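Local coordinates for protein tRNA (guanosine(18)-2'-O)-methyltransferase (Aquifex aeolicus, PDB 1ZJR) that catalyses the S-adenosyl-L-methionine-dependent 2'-O methylation of guanosine 18 in a subset of tRNA species, at residues 29-34 with 55-60; 75-80 with 193-198; 101-106 with 142-147; 23-28 with 118-123. All blocks are in the same frame, centred on the assembly; numbering follows the deposited sequence.

Contact 1 (29-34 with 55-60)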
loop_
_atom_site.group_PDB
_atom_site.type_symbol
_atom_site.label_atom_id
_atom_site.label_comp_id
_atom_site.label_asym_id
_atom_site.label_seq_id
_atom_site.Cartn_x
_atom_site.Cartn_y
_atom_site.Cartn_z
ATOM N N PHE A 29 -1.731 -3.831 1.848
ATOM C CA PHE A 29 -1.443 -4.800 2.897
ATOM C C PHE A 29 -0.384 -5.750 2.341
ATOM O O PHE A 29 -0.622 -6.416 1.334
ATOM C CB PHE A 29 -2.701 -5.599 3.247
ATOM C CG PHE A 29 -2.566 -6.426 4.502
ATOM C CD1 PHE A 29 -3.187 -6.026 5.681
ATOM C CD2 PHE A 29 -1.794 -7.588 4.510
ATOM C CE1 PHE A 29 -3.044 -6.767 6.857
ATOM C CE2 PHE A 29 -1.643 -8.338 5.682
ATOM C CZ PHE A 29 -2.271 -7.923 6.859
ATOM N N ALA A 30 0.780 -5.788 2.987
ATOM C CA ALA A 30 1.878 -6.651 2.570
ATOM C C ALA A 30 1.795 -7.935 3.386
ATOM O O ALA A 30 2.018 -7.938 4.599
ATOM C CB ALA A 30 3.217 -5.960 2.808
ATOM N N ASP A 31 1.470 -9.026 2.708
ATOM C CA ASP A 31 1.314 -10.305 3.374
ATOM C C ASP A 31 2.562 -11.159 3.311
ATOM O O ASP A 31 2.827 -11.815 2.307
ATOM C CB ASP A 31 0.132 -11.069 2.771
ATOM C CG ASP A 31 0.011 -12.476 3.327
ATOM O OD1 ASP A 31 0.335 -12.664 4.515
ATOM O OD2 ASP A 31 -0.413 -13.383 2.586
ATOM N N ASN A 32 3.328 -11.123 4.395
ATOM C CA ASN A 32 4.548 -11.904 4.526
ATOM C C ASN A 32 5.568 -11.686 3.413
ATOM O O ASN A 32 6.019 -12.644 2.774
ATOM C CB ASN A 32 4.187 -13.393 4.630
ATOM C CG ASN A 32 5.337 -14.240 5.141
ATOM O OD1 ASN A 32 6.269 -13.729 5.767
ATOM N ND2 ASN A 32 5.270 -15.543 4.889
ATOM N N VAL A 33 5.944 -10.429 3.181
ATOM C CA VAL A 33 6.947 -10.131 2.161
ATOM C C VAL A 33 8.300 -10.575 2.706
ATOM O O VAL A 33 8.743 -10.112 3.757
ATOM C CB VAL A 33 6.983 -8.624 1.821
ATOM C CG1 VAL A 33 8.261 -8.282 1.058
ATOM C CG2 VAL A 33 5.770 -8.271 0.974
ATOM N N LYS A 34 8.944 -11.473 1.970
ATOM C CA LYS A 34 10.229 -12.050 2.347
ATOM C C LYS A 34 11.350 -11.116 2.801
ATOM O O LYS A 34 11.560 -10.933 4.002
ATOM C CB LYS A 34 10.745 -12.932 1.203
ATOM C CG LYS A 34 10.955 -14.392 1.579
ATOM C CD LYS A 34 12.029 -14.537 2.649
ATOM C CE LYS A 34 12.288 -15.999 2.991
ATOM N NZ LYS A 34 13.325 -16.138 4.054
ATOM N N TYR A 55 -0.107 -1.681 5.756
ATOM C CA TYR A 55 -0.149 -2.632 6.861
ATOM C C TYR A 55 0.660 -3.835 6.423
ATOM O O TYR A 55 0.786 -4.091 5.226
ATOM C CB TYR A 55 -1.584 -3.069 7.146
ATOM C CG TYR A 55 -2.463 -1.956 7.662
ATOM C CD1 TYR A 55 -3.027 -1.026 6.792
ATOM C CD2 TYR A 55 -2.711 -1.819 9.028
ATOM C CE1 TYR A 55 -3.815 0.017 7.267
ATOM C CE2 TYR A 55 -3.503 -0.778 9.516
ATOM C CZ TYR A 55 -4.049 0.135 8.629
ATOM O OH TYR A 55 -4.824 1.172 9.098
ATOM N N TYR A 56 1.215 -4.571 7.379
ATOM C CA TYR A 56 1.998 -5.743 7.022
ATOM C C TYR A 56 1.943 -6.834 8.083
ATOM O O TYR A 56 1.736 -6.566 9.268
ATOM C CB TYR A 56 3.453 -5.342 6.754
ATOM C CG TYR A 56 4.270 -5.021 7.985
ATOM C CD1 TYR A 56 5.030 -6.008 8.619
ATOM C CD2 TYR A 56 4.304 -3.725 8.505
ATOM C CE1 TYR A 56 5.805 -5.710 9.733
ATOM C CE2 TYR A 56 5.075 -3.419 9.618
ATOM C CZ TYR A 56 5.827 -4.415 10.225
ATOM O OH TYR A 56 6.612 -4.108 11.312
ATOM N N TYR A 57 2.112 -8.068 7.626
ATOM C CA TYR A 57 2.103 -9.252 8.473
ATOM C C TYR A 57 3.405 -9.974 8.144
ATOM O O TYR A 57 3.705 -10.197 6.976
ATOM C CB TYR A 57 0.901 -10.120 8.098
ATOM C CG TYR A 57 0.830 -11.475 8.776
ATOM C CD1 TYR A 57 0.800 -12.643 8.021
ATOM C CD2 TYR A 57 0.711 -11.583 10.163
ATOM C CE1 TYR A 57 0.642 -13.892 8.624
ATOM C CE2 TYR A 57 0.555 -12.823 10.778
ATOM C CZ TYR A 57 0.519 -13.973 10.003
ATOM O OH TYR A 57 0.345 -15.201 10.601
ATOM N N HIS A 58 4.191 -10.331 9.154
ATOM C CA HIS A 58 5.448 -11.011 8.868
ATOM C C HIS A 58 5.775 -12.145 9.832
ATOM O O HIS A 58 5.280 -12.182 10.958
ATOM C CB HIS A 58 6.591 -9.991 8.841
ATOM C CG HIS A 58 7.900 -10.561 8.392
ATOM N ND1 HIS A 58 8.033 -11.286 7.225
ATOM C CD2 HIS A 58 9.135 -10.505 8.944
ATOM C CE1 HIS A 58 9.295 -11.650 7.080
ATOM N NE2 HIS A 58 9.984 -11.190 8.108
ATOM N N ALA A 59 6.606 -13.076 9.368
ATOM C CA ALA A 59 7.018 -14.233 10.153
ATOM C C ALA A 59 7.621 -13.836 11.498
ATOM O O ALA A 59 8.241 -12.778 11.624
ATOM C CB ALA A 59 8.016 -15.063 9.358
ATOM N N GLU A 60 7.444 -14.702 12.495
ATOM C CA GLU A 60 7.953 -14.458 13.843
ATOM C C GLU A 60 7.648 -13.022 14.241
ATOM O O GLU A 60 8.497 -12.138 14.113
ATOM C CB GLU A 60 9.463 -14.696 13.903
ATOM C CG GLU A 60 9.889 -16.108 13.547
ATOM C CD GLU A 60 11.373 -16.331 13.755
ATOM O OE1 GLU A 60 11.823 -16.287 14.921
ATOM O OE2 GLU A 60 12.089 -16.543 12.754
HETATM O O HOH W 1 5.163 -8.372 4.898
#
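Phe29 lays its ring across the side chains of Tyr55 and Tyr57, which leave the neighbouring strand on the same sheet face. Phe29 CG, anti to the backbone N (chi1 -168°), lies beside the carbonyl carbon, where the ring reaches the next strand: Phe29 CD1 meets Tyr55 CB at 3.7 Å, and Phe29 CE2 meets Tyr57 CB at 3.9 Å. The Phe29 and Tyr55 side chains cross at about a right angle. An alanine in place of Phe29 would probably open a gap between the tyrosine CB atoms and helix 86-95, whose Pro86 and Leu90 touch this ring. On the other face of the sheet, Ala30 CB rests on Tyr56 CB. Ala30 N bonds Tyr55 O (2.8 Å) and Tyr57 N bonds Ala30 O (3.0 Å), joining the parallel pair of the beta-alpha-beta unit 26-31, 36-49, 51-57.

Asp31 and Tyr57 run side by side, carboxylate and ring 23° from coplanar. Past the strands, Tyr57 O accepts from Asn32 N (2.8 Å) and a water. Asn32 OD1 takes a weak bond from His58 ND1 (3.3 Å), while Asn32 ND2 turns to Glu128. Side chains are thus apolar beside the paired strands, polar and hydrated past their ends. Asp31 OD1, at the Tyr57 ring edge, is buried without a partner in the model, which is likely to be costly; OD2, bonded to Ser133 N, carries the polar hold.

Contact 2 (75-80 with 193-198)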
loop_
_atom_site.group_PDB
_atom_site.type_symbol
_atom_site.label_atom_id
_atom_site.label_comp_id
_atom_site.label_asym_id
_atom_site.label_seq_id
_atom_site.Cartn_x
_atom_site.Cartn_y
_atom_site.Cartn_z
ATOM N N HIS A 75 9.942 6.027 3.894
ATOM C CA HIS A 75 9.307 5.296 4.986
ATOM C C HIS A 75 8.754 6.261 6.031
ATOM O O HIS A 75 8.006 5.863 6.925
ATOM C CB HIS A 75 10.321 4.366 5.656
ATOM C CG HIS A 75 11.448 5.089 6.328
ATOM N ND1 HIS A 75 12.364 5.850 5.634
ATOM C CD2 HIS A 75 11.789 5.191 7.635
ATOM C CE1 HIS A 75 13.220 6.390 6.484
ATOM N NE2 HIS A 75 12.893 6.007 7.704
ATOM N N LYS A 76 9.123 7.532 5.911
ATOM C CA LYS A 76 8.688 8.541 6.863
ATOM C C LYS A 76 7.317 9.151 6.590
ATOM O O LYS A 76 6.648 9.601 7.524
ATOM C CB LYS A 76 9.735 9.651 6.949
ATOM C CG LYS A 76 11.095 9.168 7.415
ATOM C CD LYS A 76 12.118 10.291 7.418
ATOM C CE LYS A 76 13.462 9.798 7.928
ATOM N NZ LYS A 76 13.352 9.238 9.305
ATOM N N TRP A 77 6.883 9.165 5.329
ATOM C CA TRP A 77 5.589 9.766 5.019
ATOM C C TRP A 77 4.460 8.800 4.667
ATOM O O TRP A 77 3.481 9.178 4.024
ATOM C CB TRP A 77 5.757 10.837 3.931
ATOM C CG TRP A 77 6.591 12.015 4.394
ATOM C CD1 TRP A 77 7.176 12.172 5.621
ATOM C CD2 TRP A 77 6.949 13.176 3.633
ATOM N NE1 TRP A 77 7.877 13.353 5.667
ATOM C CE2 TRP A 77 7.756 13.989 4.462
ATOM C CE3 TRP A 77 6.669 13.609 2.331
ATOM C CZ2 TRP A 77 8.288 15.209 4.029
ATOM C CZ3 TRP A 77 7.199 14.825 1.900
ATOM C CH2 TRP A 77 7.998 15.608 2.750
ATOM N N VAL A 78 4.605 7.555 5.104
ATOM C CA VAL A 78 3.588 6.529 4.915
ATOM C C VAL A 78 3.443 5.885 6.293
ATOM O O VAL A 78 4.451 5.612 6.944
ATOM C CB VAL A 78 4.032 5.438 3.902
ATOM C CG1 VAL A 78 3.027 4.288 3.898
ATOM C CG2 VAL A 78 4.141 6.032 2.499
ATOM N N PHE A 79 2.210 5.681 6.754
ATOM C CA PHE A 79 1.994 5.044 8.053
ATOM C C PHE A 79 2.144 3.544 7.844
ATOM O O PHE A 79 1.394 2.939 7.074
ATOM C CB PHE A 79 0.591 5.321 8.601
ATOM C CG PHE A 79 0.414 6.697 9.167
ATOM C CD1 PHE A 79 -0.146 7.713 8.401
ATOM C CD2 PHE A 79 0.795 6.977 10.476
ATOM C CE1 PHE A 79 -0.328 8.991 8.930
ATOM C CE2 PHE A 79 0.621 8.246 11.014
ATOM C CZ PHE A 79 0.056 9.259 10.237
ATOM N N ILE A 80 3.121 2.954 8.522
ATOM C CA ILE A 80 3.383 1.527 8.403
ATOM C C ILE A 80 2.987 0.864 9.720
ATOM O O ILE A 80 3.539 1.176 10.774
ATOM C CB ILE A 80 4.877 1.286 8.091
ATOM C CG1 ILE A 80 5.276 2.108 6.859
ATOM C CG2 ILE A 80 5.133 -0.188 7.832
ATOM C CD1 ILE A 80 6.763 2.097 6.545
ATOM N N LYS A 193 1.663 17.974 12.340
ATOM C CA LYS A 193 2.123 18.135 13.711
ATOM C C LYS A 193 2.770 16.856 14.229
ATOM O O LYS A 193 3.870 16.884 14.777
ATOM C CB LYS A 193 0.949 18.525 14.617
ATOM C CG LYS A 193 0.396 19.914 14.356
ATOM C CD LYS A 193 -0.780 20.223 15.276
ATOM C CE LYS A 193 -1.278 21.645 15.077
ATOM N NZ LYS A 193 -1.785 21.876 13.696
ATOM N N LYS A 194 2.085 15.734 14.044
ATOM C CA LYS A 194 2.585 14.448 14.511
ATOM C C LYS A 194 3.929 14.062 13.907
ATOM O O LYS A 194 4.880 13.762 14.630
ATOM C CB LYS A 194 1.560 13.350 14.219
ATOM C CG LYS A 194 1.946 11.981 14.761
ATOM C CD LYS A 194 0.801 10.984 14.615
ATOM C CE LYS A 194 1.151 9.640 15.244
ATOM N NZ LYS A 194 0.010 8.680 15.202
ATOM N N TRP A 195 4.017 14.070 12.582
ATOM C CA TRP A 195 5.264 13.693 11.931
ATOM C C TRP A 195 6.405 14.668 12.169
ATOM O O TRP A 195 7.565 14.259 12.234
ATOM C CB TRP A 195 5.043 13.471 10.433
ATOM C CG TRP A 195 4.370 12.160 10.152
ATOM C CD1 TRP A 195 4.149 11.145 11.044
ATOM C CD2 TRP A 195 3.857 11.706 8.896
ATOM N NE1 TRP A 195 3.532 10.090 10.418
ATOM C CE2 TRP A 195 3.340 10.407 9.099
ATOM C CE3 TRP A 195 3.782 12.272 7.615
ATOM C CZ2 TRP A 195 2.757 9.662 8.070
ATOM C CZ3 TRP A 195 3.201 11.532 6.593
ATOM C CH2 TRP A 195 2.695 10.240 6.828
ATOM N N ALA A 196 6.087 15.949 12.307
ATOM C CA ALA A 196 7.121 16.941 12.567
ATOM C C ALA A 196 7.680 16.668 13.961
ATOM O O ALA A 196 8.848 16.934 14.244
ATOM C CB ALA A 196 6.535 18.341 12.504
ATOM N N TYR A 197 6.826 16.126 14.824
ATOM C CA TYR A 197 7.197 15.801 16.196
ATOM C C TYR A 197 7.978 14.488 16.257
ATOM O O TYR A 197 9.052 14.425 16.856
ATOM C CB TYR A 197 5.933 15.697 17.055
ATOM C CG TYR A 197 6.178 15.295 18.492
ATOM C CD1 TYR A 197 6.973 16.075 19.332
ATOM C CD2 TYR A 197 5.593 14.144 19.020
ATOM C CE1 TYR A 197 7.176 15.718 20.666
ATOM C CE2 TYR A 197 5.790 13.778 20.349
ATOM C CZ TYR A 197 6.580 14.570 21.167
ATOM O OH TYR A 197 6.766 14.213 22.483
ATOM N N GLU A 198 7.435 13.448 15.632
ATOM C CA GLU A 198 8.079 12.139 15.615
ATOM C C GLU A 198 9.413 12.175 14.873
ATOM O O GLU A 198 10.330 11.421 15.200
ATOM C CB GLU A 198 7.159 11.103 14.964
ATOM C CG GLU A 198 5.800 10.982 15.631
ATOM C CD GLU A 198 4.933 9.910 14.999
ATOM O OE1 GLU A 198 4.772 9.926 13.761
ATOM O OE2 GLU A 198 4.409 9.054 15.743
#
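Trp195 reaches from helix 185-200 into the turn before strand 79-82, its indole meeting Trp77 and Phe79. Its CG lies anti to the carbonyl carbon (chi1 -76°), and the six-membered ring leads the approach. Trp195 CH2 comes 3.1 Å from Trp77 O, which itself accepts a hydrogen bond from Arg22, and Lys76 O stands over the centre of one indole face, 3.8 Å from Trp195 CE2.

The two tryptophans are almost parallel, with planes 9° apart, but slid so far that the rings barely overlap; the closest side-chain approach is Trp77 CB to Trp195 CZ3, at 3.8 Å. The Phe79 ring is tilted by 38° to the Trp195 six-membered ring, and Trp195 CZ2 lies over its face, offset toward the rim, 3.3 Å from Phe79 CE1, while Phe79 CE2 is 3.5 Å from Trp195 NE1. Beyond, Leu52 of strand 51-57 touches both Phe79 and Trp195, and helix 7-19 packs on Trp77. The arrangement is an aromatic cluster that fastens the C-terminal helix to one edge of the parallel sheet.

Contact 3 (101-106 with 142-147)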
loop_
_atom_site.group_PDB
_atom_site.type_symbol
_atom_site.label_atom_id
_atom_site.label_comp_id
_atom_site.label_asym_id
_atom_site.label_seq_id
_atom_site.Cartn_x
_atom_site.Cartn_y
_atom_site.Cartn_z
ATOM N N VAL A 101 -8.874 -6.609 -2.507
ATOM C CA VAL A 101 -8.309 -7.079 -3.769
ATOM C C VAL A 101 -7.000 -7.811 -3.474
ATOM O O VAL A 101 -6.035 -7.210 -3.002
ATOM C CB VAL A 101 -8.043 -5.876 -4.705
ATOM C CG1 VAL A 101 -7.477 -6.341 -6.046
ATOM C CG2 VAL A 101 -9.348 -5.098 -4.918
ATOM N N ALA A 102 -6.964 -9.108 -3.762
ATOM C CA ALA A 102 -5.773 -9.893 -3.468
ATOM C C ALA A 102 -5.135 -10.585 -4.660
ATOM O O ALA A 102 -5.819 -11.138 -5.517
ATOM C CB ALA A 102 -6.099 -10.925 -2.399
ATOM N N THR A 103 -3.806 -10.556 -4.705
ATOM C CA THR A 103 -3.074 -11.219 -5.776
ATOM C C THR A 103 -3.133 -12.707 -5.451
ATOM O O THR A 103 -2.631 -13.142 -4.413
ATOM C CB THR A 103 -1.602 -10.789 -5.804
ATOM O OG1 THR A 103 -1.020 -11.036 -4.517
ATOM C CG2 THR A 103 -1.486 -9.308 -6.146
ATOM N N TRP A 104 -3.750 -13.477 -6.337
ATOM C CA TRP A 104 -3.894 -14.919 -6.144
ATOM C C TRP A 104 -3.527 -15.598 -7.460
ATOM O O TRP A 104 -4.185 -15.392 -8.481
ATOM C CB TRP A 104 -5.344 -15.228 -5.734
ATOM C CG TRP A 104 -5.633 -16.680 -5.454
ATOM C CD1 TRP A 104 -6.391 -17.521 -6.213
ATOM C CD2 TRP A 104 -5.170 -17.455 -4.335
ATOM N NE1 TRP A 104 -6.433 -18.774 -5.638
ATOM C CE2 TRP A 104 -5.692 -18.762 -4.488
ATOM C CE3 TRP A 104 -4.368 -17.172 -3.222
ATOM C CZ2 TRP A 104 -5.435 -19.787 -3.566
ATOM C CZ3 TRP A 104 -4.112 -18.192 -2.304
ATOM C CH2 TRP A 104 -4.647 -19.486 -2.485
ATOM N N LEU A 105 -2.463 -16.393 -7.430
ATOM C CA LEU A 105 -1.977 -17.079 -8.625
ATOM C C LEU A 105 -2.870 -18.275 -8.920
ATOM O O LEU A 105 -2.680 -19.363 -8.377
ATOM C CB LEU A 105 -0.523 -17.521 -8.413
ATOM C CG LEU A 105 0.339 -17.805 -9.647
ATOM C CD1 LEU A 105 0.382 -16.571 -10.550
ATOM C CD2 LEU A 105 1.749 -18.180 -9.198
ATOM N N SER A 106 -3.851 -18.056 -9.785
ATOM C CA SER A 106 -4.797 -19.098 -10.141
ATOM C C SER A 106 -5.487 -18.749 -11.453
ATOM O O SER A 106 -5.653 -17.573 -11.784
ATOM C CB SER A 106 -5.835 -19.242 -9.027
ATOM O OG SER A 106 -6.790 -20.234 -9.335
ATOM N N LYS A 142 -11.996 -9.517 -4.714
ATOM C CA LYS A 142 -11.420 -9.716 -6.038
ATOM C C LYS A 142 -10.109 -10.490 -5.923
ATOM O O LYS A 142 -9.304 -10.232 -5.025
ATOM C CB LYS A 142 -11.145 -8.366 -6.714
ATOM C CG LYS A 142 -12.387 -7.550 -7.076
ATOM C CD LYS A 142 -13.154 -8.185 -8.226
ATOM C CE LYS A 142 -14.338 -7.321 -8.637
ATOM N NZ LYS A 142 -15.275 -7.112 -7.501
ATOM N N LYS A 143 -9.914 -11.449 -6.824
ATOM C CA LYS A 143 -8.690 -12.245 -6.870
ATOM C C LYS A 143 -8.051 -11.877 -8.202
ATOM O O LYS A 143 -8.634 -12.122 -9.253
ATOM C CB LYS A 143 -9.016 -13.741 -6.827
ATOM C CG LYS A 143 -9.716 -14.175 -5.550
ATOM C CD LYS A 143 -9.920 -15.682 -5.502
ATOM C CE LYS A 143 -10.747 -16.169 -6.674
ATOM N NZ LYS A 143 -10.921 -17.650 -6.642
ATOM N N ILE A 144 -6.855 -11.299 -8.162
ATOM C CA ILE A 144 -6.206 -10.847 -9.388
ATOM C C ILE A 144 -4.854 -11.442 -9.750
ATOM O O ILE A 144 -4.112 -11.928 -8.900
ATOM C CB ILE A 144 -6.010 -9.314 -9.360
ATOM C CG1 ILE A 144 -5.153 -8.930 -8.142
ATOM C CG2 ILE A 144 -7.364 -8.612 -9.317
ATOM C CD1 ILE A 144 -4.699 -7.475 -8.121
ATOM N N VAL A 145 -4.547 -11.384 -11.040
ATOM C CA VAL A 145 -3.268 -11.854 -11.553
ATOM C C VAL A 145 -2.818 -10.855 -12.593
ATOM O O VAL A 145 -3.632 -10.094 -13.126
ATOM C CB VAL A 145 -3.362 -13.238 -12.246
ATOM C CG1 VAL A 145 -3.547 -14.330 -11.217
ATOM C CG2 VAL A 145 -4.498 -13.241 -13.253
ATOM N N ILE A 146 -1.518 -10.848 -12.861
ATOM C CA ILE A 146 -0.936 -9.980 -13.874
ATOM C C ILE A 146 -0.600 -10.924 -15.031
ATOM O O ILE A 146 0.010 -11.972 -14.820
ATOM C CB ILE A 146 0.354 -9.308 -13.353
ATOM C CG1 ILE A 146 0.017 -8.366 -12.187
ATOM C CG2 ILE A 146 1.031 -8.531 -14.485
ATOM C CD1 ILE A 146 1.251 -7.750 -11.516
ATOM N N PRO A 147 -1.005 -10.579 -16.264
ATOM C CA PRO A 147 -0.714 -11.453 -17.407
ATOM C C PRO A 147 0.776 -11.729 -17.612
ATOM O O PRO A 147 1.599 -10.816 -17.550
ATOM C CB PRO A 147 -1.351 -10.709 -18.586
ATOM C CG PRO A 147 -1.289 -9.277 -18.169
ATOM C CD PRO A 147 -1.671 -9.340 -16.704
#
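Ala102 and Ile144 pair strands 99-103 and 142-145 side by side in the parallel sheet of the knotted SPOUT methyltransferase fold. Ala102 N bonds Lys142 O at 2.9 Å and Ile144 N bonds Ala102 O at 2.8 Å; Trp104 N to Ile144 O carries the pairing just past the first strand.

On the face of Val101, Thr103 and Ile144, the Ile144 CG1 branch stands between its own backbone N and carbonyl carbon (chi1 59°), and CD1 meets Val101 CG1 at 3.6 Å. Lys143 leaves on the reverse face with Ala102, and just past the strand the Trp104 side chain lies alongside it; Lys143 NZ forms a salt bridge to Glu108.

Farther out, Ile164 of helix 157-174 touches both Thr103 and Ile144. Thr103 and Ile146 are predicted to bind S-adenosyl-L-methionine; the glycerol hydrogen-bonded to Thr103 OG1 probably comes from the crystallisation liquor. Where the segments diverge, packing is tight: Val145 CG1 lies 3.0 Å from Trp104 O, which is hydrogen-bonded to Ser109 OG.

Contact 4 (23-28 with 118-123)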
loop_
_atom_site.group_PDB
_atom_site.type_symbol
_atom_site.label_atom_id
_atom_site.label_comp_id
_atom_site.label_asym_id
_atom_site.label_seq_id
_atom_site.Cartn_x
_atom_site.Cartn_y
_atom_site.Cartn_z
ATOM N N GLN A 23 -4.088 9.460 -1.000
ATOM C CA GLN A 23 -5.346 8.747 -1.201
ATOM C C GLN A 23 -5.632 7.979 0.089
ATOM O O GLN A 23 -5.222 6.827 0.236
ATOM C CB GLN A 23 -5.207 7.763 -2.366
ATOM C CG GLN A 23 -4.759 8.401 -3.666
ATOM C CD GLN A 23 -5.751 9.426 -4.172
ATOM O OE1 GLN A 23 -5.467 10.628 -4.212
ATOM N NE2 GLN A 23 -6.930 8.957 -4.547
ATOM N N LYS A 24 -6.342 8.609 1.019
ATOM C CA LYS A 24 -6.626 7.981 2.307
ATOM C C LYS A 24 -7.432 6.708 2.136
ATOM O O LYS A 24 -7.522 5.882 3.042
ATOM C CB LYS A 24 -7.407 8.945 3.205
ATOM C CG LYS A 24 -8.884 9.035 2.876
ATOM C CD LYS A 24 -9.635 9.805 3.956
ATOM C CE LYS A 24 -11.138 9.697 3.758
ATOM N NZ LYS A 24 -11.892 10.434 4.813
ATOM N N ASP A 25 -7.976 6.568 0.937
ATOM C CA ASP A 25 -8.850 5.487 0.521
ATOM C C ASP A 25 -8.181 4.258 -0.120
ATOM O O ASP A 25 -8.797 3.193 -0.234
ATOM C CB ASP A 25 -9.839 6.110 -0.465
ATOM C CG ASP A 25 -10.997 5.238 -0.744
ATOM O OD1 ASP A 25 -11.573 4.717 0.234
ATOM O OD2 ASP A 25 -11.336 5.085 -1.935
ATOM N N LEU A 26 -6.937 4.415 -0.556
ATOM C CA LEU A 26 -6.203 3.330 -1.207
ATOM C C LEU A 26 -5.208 2.733 -0.207
ATOM O O LEU A 26 -4.166 3.323 0.071
ATOM C CB LEU A 26 -5.474 3.879 -2.436
ATOM C CG LEU A 26 -4.752 2.870 -3.335
ATOM C CD1 LEU A 26 -5.732 1.802 -3.811
ATOM C CD2 LEU A 26 -4.148 3.601 -4.514
ATOM N N ILE A 27 -5.547 1.563 0.326
ATOM C CA ILE A 27 -4.734 0.897 1.343
ATOM C C ILE A 27 -3.951 -0.273 0.770
ATOM O O ILE A 27 -4.421 -0.953 -0.133
ATOM C CB ILE A 27 -5.632 0.328 2.481
ATOM C CG1 ILE A 27 -6.646 1.384 2.935
ATOM C CG2 ILE A 27 -4.769 -0.149 3.653
ATOM C CD1 ILE A 27 -6.032 2.638 3.507
ATOM N N VAL A 28 -2.756 -0.504 1.302
ATOM C CA VAL A 28 -1.946 -1.632 0.852
ATOM C C VAL A 28 -1.635 -2.522 2.053
ATOM O O VAL A 28 -1.322 -2.032 3.140
ATOM C CB VAL A 28 -0.606 -1.180 0.222
ATOM C CG1 VAL A 28 0.249 -2.406 -0.106
ATOM C CG2 VAL A 28 -0.864 -0.380 -1.049
ATOM N N THR A 118 -10.769 2.924 -7.982
ATOM C CA THR A 118 -11.162 4.269 -7.550
ATOM C C THR A 118 -12.060 4.280 -6.316
ATOM O O THR A 118 -12.257 5.326 -5.697
ATOM C CB THR A 118 -11.877 5.049 -8.683
ATOM O OG1 THR A 118 -13.158 4.460 -8.945
ATOM C CG2 THR A 118 -11.032 5.029 -9.951
ATOM N N LYS A 119 -12.613 3.125 -5.963
ATOM C CA LYS A 119 -13.465 3.023 -4.779
ATOM C C LYS A 119 -12.575 2.611 -3.605
ATOM O O LYS A 119 -11.444 2.181 -3.814
ATOM C CB LYS A 119 -14.541 1.953 -4.989
ATOM C CG LYS A 119 -13.965 0.582 -5.308
ATOM C CD LYS A 119 -15.024 -0.511 -5.331
ATOM C CE LYS A 119 -15.995 -0.342 -6.480
ATOM N NZ LYS A 119 -16.905 -1.520 -6.575
ATOM N N PRO A 120 -13.065 2.754 -2.356
ATOM C CA PRO A 120 -12.253 2.361 -1.195
ATOM C C PRO A 120 -11.728 0.951 -1.431
ATOM O O PRO A 120 -12.507 -0.001 -1.591
ATOM C CB PRO A 120 -13.250 2.433 -0.042
ATOM C CG PRO A 120 -14.112 3.604 -0.447
ATOM C CD PRO A 120 -14.352 3.331 -1.926
ATOM N N THR A 121 -10.406 0.821 -1.439
ATOM C CA THR A 121 -9.765 -0.455 -1.722
ATOM C C THR A 121 -8.551 -0.793 -0.864
ATOM O O THR A 121 -7.747 0.074 -0.536
ATOM C CB THR A 121 -9.263 -0.482 -3.185
ATOM O OG1 THR A 121 -10.363 -0.273 -4.073
ATOM C CG2 THR A 121 -8.578 -1.819 -3.510
ATOM N N VAL A 122 -8.428 -2.067 -0.513
ATOM C CA VAL A 122 -7.259 -2.538 0.216
ATOM C C VAL A 122 -6.610 -3.532 -0.747
ATOM O O VAL A 122 -7.198 -4.566 -1.052
ATOM C CB VAL A 122 -7.609 -3.301 1.525
ATOM C CG1 VAL A 122 -6.331 -3.886 2.120
ATOM C CG2 VAL A 122 -8.259 -2.364 2.545
ATOM N N LEU A 123 -5.426 -3.200 -1.254
ATOM C CA LEU A 123 -4.706 -4.094 -2.158
ATOM C C LEU A 123 -3.797 -4.988 -1.318
ATOM O O LEU A 123 -2.930 -4.488 -0.604
ATOM C CB LEU A 123 -3.839 -3.293 -3.141
ATOM C CG LEU A 123 -2.859 -4.151 -3.956
ATOM C CD1 LEU A 123 -3.644 -5.080 -4.875
ATOM C CD2 LEU A 123 -1.922 -3.260 -4.763
HETATM O O HOH W 2 -12.845 6.489 -3.424
#
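Ile27 O is held by two groups of strand 121-126: Leu123 N bonds it at 2.7 Å, and Val122 CA adds a CA-H...O contact at 3.3 Å. The same residue's N bonds Thr121 O at 2.8 Å, and Thr121 N reaches back to Asp25 O, so the pairing of these neighbouring strands in the middle of the parallel sheet begins right at the type I turn Gln23 to Leu26.

On one face Ile27 CB packs on Val122 CG2 at 3.8 Å, that methyl being anti to its own carbonyl carbon while CG1 is anti to N (chi1 173°). The opposite face carries Leu26, Val28, Thr121 and Leu123; Val28 and Leu123 touch Leu165 of helix 157-174.

At the turn, Asp25 brings its carboxylate against Pro120, though the very short approach of OD1 to that ring is doubtful. Asp25 OD2 accepts from a water that also donates to Thr118 O, and forms a salt bridge with Arg172 of helix 157-174. An alanine in place of Asp25 would probably leave Arg172 without this charge partner and the water without one of its acceptors. A buried strand pair thus starts from an ionic corner with a bound water, where the aspartate charge probably ties the turn to the helix.

In the fold
All four contacts reach one parallel sheet, whose strands run in the order 79-82, 51-57, 26-31, 121-126, 99-103, 142-145, 110-111. Contacts 1 and 4 share strand 26-31, with centres about 18 Å apart. Contact 3 joins on through strand 99-103, where Val101 N is 3.0 Å from Val122 O. Contact 2 closes the far edge, its centre about 31 Å from that of contact 3, and touches contact 1 through Ile80 and Tyr56. Along the chain, contact 1 closes before contacts 2 and 3 open and falls within the span of contact 4; contact 3 falls within that of contact 2, and contact 4 crosses contacts 2 and 3. Distant sequence is thereby drawn into a single sheet, with the predicted cofactor residues in contact 3.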